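PH1570-like domain-containing protein (Pyrococcus horikoshii, PDB 2HQ4) is of unknown function, a hypothetical archaeal protein that folds as a single chain of antiparallel strands and helices. Local coordinates at residues A[22-25]-A[30-33]; A[46-51]-A[55-60]. All coordinates share one frame; numbering follows the deposited sequence.

Overall arrangement
From the N terminus the chain first runs through the strands 10-13 and 16-19, then enters interaction 1, where the chain reverses after strand 22-25, through residues 26-29, so that this strand pairs with the start of strand 30-36 and closes a short hairpin. Helix 40-55 follows, and interaction 2 closes the turn at its far end, joining residues 46-51 to the loop 55-60 that leads into helix 61-70. The two contacts lie in series, neither nested nor crossed, with centres about 16 Å apart. They still meet: Met46 and Ile47 pack on Phe23, Met46 also reaches Val32, and Tyr51 probably hydrogen-bonds Asp25, tying the helix to the hairpin.

Interaction 1: residues A[22-25]-A[30-33]; sequences GFKD and VEVK
Phe23 and Val32 face each other across an antiparallel beta hairpin within the larger sheet, strand 22-25 running against strand 30-33 at 168°. Four backbone hydrogen bonds hold the ladder, in two hydrogen-bonded pairs. Phe23 N gives to Val32 O at 3.0 Å and Val32 N returns to Phe23 O; nearer the turn, Asp25 N reaches Val30 O at 2.8 Å and Val30 N gives to Asp25 O. Between these rungs Glu31 CA adds a CA-H...O contact to Phe23 O at 3.4 Å.

The apolar part lies on the face carrying Phe23, Val30 and Val32, which helices 40-55 and 150-155 cover. Val32 CG1 sits over one face of the Phe23 ring, offset toward its rim, in a CH-pi contact 3.8 Å from the centroid. Phe23 CG stands between its backbone N and carbonyl carbon (chi1 73°), which brings the ring back toward the partner strand, where CE2 meets Val30 CG1 at 3.8 Å.

On the other face, Lys24 and Glu31 lie alongside each other and point the same way. Their charged ends are too far apart for a salt bridge, NZ of Lys24 lying 4.5 Å from OE2 of Glu31, though some attraction is likely; the other carboxylate oxygen, OE1, is bonded to Leu2 N. The closest approach of the two side chains is made by the last carbon of the lysine chain: Lys24 CE comes within 3.5 Å of Glu31 OE2.

Interaction 2: residues A[46-51]-A[55-60]; sequences MIYELY and YGREYV
The C-terminal end of helix 40-55 and the loop leading to helix 61-70 form this contact, with Tyr48 and Tyr51 of the helix meeting Tyr55, Arg57 and Val60. Tyr55 N gives the last helical turn its i to i+4 bond to Tyr51 O at 3.0 Å; the same oxygen lies in the plane of the Tyr55 ring, at its edge, 3.4 Å from CD2. Gly56 then leaves the helix with positive phi, and the chain curls back over Tyr48.

The Tyr48 ring reaches across to the loop because its CG points opposite the backbone N (chi1 -175°). Its OH donates to Arg57 O at 3.1 Å, in the carbonyl plane and on a lone pair (C=O...donor angle 111°). The guanidinium of Arg57 turns one face to CE2 of Tyr48, the two planes 64° apart. On the CD1-CE1 side of the ring, Tyr48 CE1 meets Val60 CG2 at 3.6 Å, while the other methyl, Val60 CG1, packs on Tyr51 CB at 3.8 Å. Phe63 meets Tyr48 edge-to-face.

A phenylalanine at Tyr48 would probably keep the packing on Val60 but leave Arg57 O without this donor, setting that part of the loop freer to move.

Farther out, Tyr55 OH bonds Glu13. Val60 takes the N-cap position of the next helix, an arrangement typical of a short loop between consecutive helices, with a positive-phi glycine ending the first and an N-cap residue starting the second.

Interaction 1: residues A[22-25]-A[30-33]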
loop_
_atom_site.group_PDB
_atom_site.type_symbol
_atom_site.label_atom_id
_atom_site.label_comp_id
_atom_site.label_asym_id
_atom_site.label_seq_id
_atom_site.Cartn_x
_atom_site.Cartn_y
_atom_site.Cartn_z
ATOM N N GLY A 22 6.296 -5.623 2.376
ATOM C CA GLY A 22 4.963 -6.041 1.878
ATOM C C GLY A 22 4.295 -7.093 2.720
ATOM O O GLY A 22 4.827 -7.526 3.762
ATOM N N PHE A 23 3.117 -7.537 2.279
ATOM C CA PHE A 23 2.503 -8.710 2.896
ATOM C C PHE A 23 1.677 -9.485 1.862
ATOM O O PHE A 23 1.222 -8.909 0.869
ATOM C CB PHE A 23 1.707 -8.341 4.186
ATOM C CG PHE A 23 0.384 -7.604 3.938
ATOM C CD1 PHE A 23 0.297 -6.232 4.110
ATOM C CD2 PHE A 23 -0.782 -8.328 3.606
ATOM C CE1 PHE A 23 -0.954 -5.544 3.903
ATOM C CE2 PHE A 23 -1.984 -7.687 3.371
ATOM C CZ PHE A 23 -2.080 -6.294 3.532
ATOM N N LYS A 24 1.533 -10.789 2.103
ATOM C CA LYS A 24 0.771 -11.684 1.256
ATOM C C LYS A 24 -0.270 -12.407 2.115
ATOM O O LYS A 24 0.092 -13.179 3.008
ATOM C CB LYS A 24 1.684 -12.736 0.632
ATOM C CG LYS A 24 0.954 -13.715 -0.301
ATOM C CD LYS A 24 1.919 -14.779 -0.876
ATOM C CE LYS A 24 1.165 -15.647 -1.904
ATOM N NZ LYS A 24 2.008 -16.743 -2.439
ATOM N N ASP A 25 -1.540 -12.191 1.805
ATOM C CA ASP A 25 -2.604 -12.844 2.555
ATOM C C ASP A 25 -3.411 -13.740 1.624
ATOM O O ASP A 25 -4.144 -13.235 0.750
ATOM C CB ASP A 25 -3.501 -11.802 3.193
ATOM C CG ASP A 25 -4.434 -12.415 4.202
ATOM O OD1 ASP A 25 -5.236 -13.284 3.788
ATOM O OD2 ASP A 25 -4.386 -12.012 5.379
ATOM N N VAL A 30 -4.991 -10.798 -0.781
ATOM C CA VAL A 30 -4.524 -9.395 -0.793
ATOM C C VAL A 30 -3.000 -9.476 -0.745
ATOM O O VAL A 30 -2.447 -10.109 0.134
ATOM C CB VAL A 30 -5.065 -8.565 0.415
ATOM C CG1 VAL A 30 -4.438 -7.163 0.485
ATOM C CG2 VAL A 30 -6.608 -8.431 0.390
ATOM N N GLU A 31 -2.337 -8.864 -1.720
ATOM C CA GLU A 31 -0.883 -8.889 -1.817
ATOM C C GLU A 31 -0.518 -7.474 -2.151
ATOM O O GLU A 31 -1.096 -6.870 -3.070
ATOM C CB GLU A 31 -0.418 -9.804 -2.970
ATOM C CG GLU A 31 -0.901 -11.259 -2.824
ATOM C CD GLU A 31 -0.379 -12.180 -3.891
ATOM O OE1 GLU A 31 0.328 -11.696 -4.794
ATOM O OE2 GLU A 31 -0.693 -13.393 -3.815
ATOM N N VAL A 32 0.436 -6.943 -1.398
ATOM C CA VAL A 32 0.899 -5.573 -1.605
ATOM C C VAL A 32 2.400 -5.480 -1.268
ATOM O O VAL A 32 2.861 -6.118 -0.314
ATOM C CB VAL A 32 0.035 -4.525 -0.810
ATOM C CG1 VAL A 32 -0.010 -4.825 0.725
ATOM C CG2 VAL A 32 0.497 -3.036 -1.119
ATOM N N LYS A 33 3.143 -4.732 -2.074
ATOM C CA LYS A 33 4.535 -4.390 -1.758
ATOM C C LYS A 33 4.683 -2.893 -2.005
ATOM O O LYS A 33 3.925 -2.314 -2.776
ATOM C CB LYS A 33 5.497 -5.182 -2.665
ATOM C CG LYS A 33 5.609 -6.703 -2.370
ATOM C CD LYS A 33 6.515 -7.498 -3.352
ATOM C CE LYS A 33 6.159 -7.298 -4.824
ATOM N NZ LYS A 33 6.997 -8.121 -5.838
#

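Interaction 2: residues A[46-51]-A[55-60]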
loop_
_atom_site.group_PDB
_atom_site.type_symbol
_atom_site.label_atom_id
_atom_site.label_comp_id
_atom_site.label_asym_id
_atom_site.label_seq_id
_atom_site.Cartn_x
_atom_site.Cartn_y
_atom_site.Cartn_z
ATOM N N MET A 46 -3.818 -1.811 7.011
ATOM C CA MET A 46 -4.535 -2.758 6.128
ATOM C C MET A 46 -4.731 -4.124 6.804
ATOM O O MET A 46 -5.788 -4.739 6.650
ATOM C CB MET A 46 -3.739 -2.952 4.802
ATOM C CG MET A 46 -3.672 -1.670 3.875
ATOM S SD MET A 46 -2.482 -1.808 2.513
ATOM C CE MET A 46 -3.362 -3.027 1.501
ATOM N N ILE A 47 -3.706 -4.615 7.510
ATOM C CA ILE A 47 -3.756 -5.909 8.225
ATOM C C ILE A 47 -4.794 -5.861 9.344
ATOM O O ILE A 47 -5.641 -6.754 9.475
ATOM C CB ILE A 47 -2.333 -6.293 8.787
ATOM C CG1 ILE A 47 -1.419 -6.708 7.643
ATOM C CG2 ILE A 47 -2.428 -7.445 9.796
ATOM C CD1 ILE A 47 0.177 -6.641 7.966
ATOM N N TYR A 48 -4.730 -4.801 10.152
ATOM C CA TYR A 48 -5.724 -4.548 11.181
ATOM C C TYR A 48 -7.148 -4.588 10.623
ATOM O O TYR A 48 -8.043 -5.274 11.173
ATOM C CB TYR A 48 -5.428 -3.195 11.820
ATOM C CG TYR A 48 -6.303 -2.823 13.003
ATOM C CD1 TYR A 48 -5.932 -3.158 14.315
ATOM C CD2 TYR A 48 -7.478 -2.092 12.813
ATOM C CE1 TYR A 48 -6.757 -2.789 15.421
ATOM C CE2 TYR A 48 -8.300 -1.739 13.897
ATOM C CZ TYR A 48 -7.918 -2.084 15.184
ATOM O OH TYR A 48 -8.737 -1.692 16.221
ATOM N N GLU A 49 -7.364 -3.846 9.545
ATOM C CA GLU A 49 -8.682 -3.784 8.943
ATOM C C GLU A 49 -9.127 -5.158 8.412
ATOM O O GLU A 49 -10.296 -5.508 8.566
ATOM C CB GLU A 49 -8.733 -2.710 7.847
ATOM C CG GLU A 49 -10.062 -2.687 7.091
ATOM C CD GLU A 49 -10.188 -1.524 6.135
ATOM O OE1 GLU A 49 -9.435 -0.530 6.281
ATOM O OE2 GLU A 49 -11.070 -1.588 5.239
ATOM N N LEU A 50 -8.205 -5.932 7.831
ATOM C CA LEU A 50 -8.514 -7.258 7.310
ATOM C C LEU A 50 -8.987 -8.260 8.401
ATOM O O LEU A 50 -9.886 -9.078 8.149
ATOM C CB LEU A 50 -7.335 -7.852 6.542
ATOM C CG LEU A 50 -7.035 -7.390 5.104
ATOM C CD1 LEU A 50 -5.794 -8.138 4.573
ATOM C CD2 LEU A 50 -8.278 -7.669 4.161
ATOM N N TYR A 51 -8.390 -8.160 9.593
ATOM C CA TYR A 51 -8.588 -9.138 10.671
ATOM C C TYR A 51 -9.478 -8.630 11.802
ATOM O O TYR A 51 -9.915 -9.414 12.654
ATOM C CB TYR A 51 -7.216 -9.683 11.178
ATOM C CG TYR A 51 -6.688 -10.679 10.184
ATOM C CD1 TYR A 51 -7.138 -12.007 10.209
ATOM C CD2 TYR A 51 -5.881 -10.272 9.108
ATOM C CE1 TYR A 51 -6.716 -12.939 9.247
ATOM C CE2 TYR A 51 -5.448 -11.196 8.116
ATOM C CZ TYR A 51 -5.868 -12.527 8.207
ATOM O OH TYR A 51 -5.464 -13.442 7.271
ATOM N N TYR A 55 -11.245 -10.597 15.022
ATOM C CA TYR A 55 -10.669 -10.345 16.365
ATOM C C TYR A 55 -11.388 -9.339 17.275
ATOM O O TYR A 55 -11.156 -9.320 18.504
ATOM C CB TYR A 55 -9.211 -9.892 16.229
ATOM C CG TYR A 55 -8.244 -11.034 15.949
ATOM C CD1 TYR A 55 -7.559 -11.677 16.988
ATOM C CD2 TYR A 55 -8.045 -11.478 14.657
ATOM C CE1 TYR A 55 -6.704 -12.755 16.719
ATOM C CE2 TYR A 55 -7.170 -12.495 14.369
ATOM C CZ TYR A 55 -6.504 -13.135 15.398
ATOM O OH TYR A 55 -5.655 -14.154 15.077
ATOM N N GLY A 56 -12.207 -8.466 16.711
ATOM C CA GLY A 56 -12.627 -7.263 17.448
ATOM C C GLY A 56 -11.467 -6.271 17.580
ATOM O O GLY A 56 -10.327 -6.566 17.169
ATOM N N ARG A 57 -11.726 -5.103 18.170
ATOM C CA ARG A 57 -10.733 -4.025 18.042
ATOM C C ARG A 57 -9.703 -3.845 19.168
ATOM O O ARG A 57 -8.745 -3.024 19.045
ATOM C CB ARG A 57 -11.329 -2.726 17.482
ATOM C CG ARG A 57 -12.106 -1.828 18.369
ATOM C CD ARG A 57 -12.150 -0.481 17.649
ATOM N NE ARG A 57 -12.663 -0.589 16.270
ATOM C CZ ARG A 57 -12.111 0.001 15.203
ATOM N NH1 ARG A 57 -11.005 0.723 15.332
ATOM N NH2 ARG A 57 -12.657 -0.134 13.998
ATOM N N GLU A 58 -9.879 -4.658 20.211
ATOM C CA GLU A 58 -8.824 -4.957 21.183
ATOM C C GLU A 58 -7.377 -5.389 20.963
ATOM O O GLU A 58 -6.415 -4.606 21.133
ATOM C CB GLU A 58 -9.388 -5.085 22.610
ATOM C CG GLU A 58 -9.414 -6.531 23.183
ATOM C CD GLU A 58 -8.290 -6.828 24.220
ATOM O OE1 GLU A 58 -7.778 -5.880 24.888
ATOM O OE2 GLU A 58 -7.945 -8.029 24.393
ATOM N N TYR A 59 -7.240 -6.616 20.516
ATOM C CA TYR A 59 -5.968 -7.283 20.364
ATOM C C TYR A 59 -6.319 -7.919 19.014
ATOM O O TYR A 59 -7.193 -8.796 18.899
ATOM C CB TYR A 59 -5.703 -8.338 21.432
ATOM C CG TYR A 59 -4.301 -8.859 21.275
ATOM C CD1 TYR A 59 -3.230 -8.138 21.781
ATOM C CD2 TYR A 59 -4.034 -10.050 20.596
ATOM C CE1 TYR A 59 -1.944 -8.581 21.637
ATOM C CE2 TYR A 59 -2.710 -10.508 20.453
ATOM C CZ TYR A 59 -1.687 -9.767 20.982
ATOM O OH TYR A 59 -0.365 -10.170 20.863
ATOM N N VAL A 60 -5.648 -7.414 17.987
ATOM C CA VAL A 60 -5.700 -8.043 16.681
ATOM C C VAL A 60 -4.344 -8.678 16.518
ATOM O O VAL A 60 -3.366 -8.001 16.173
ATOM C CB VAL A 60 -5.954 -7.015 15.582
ATOM C CG1 VAL A 60 -5.985 -7.705 14.215
ATOM C CG2 VAL A 60 -7.274 -6.311 15.856
#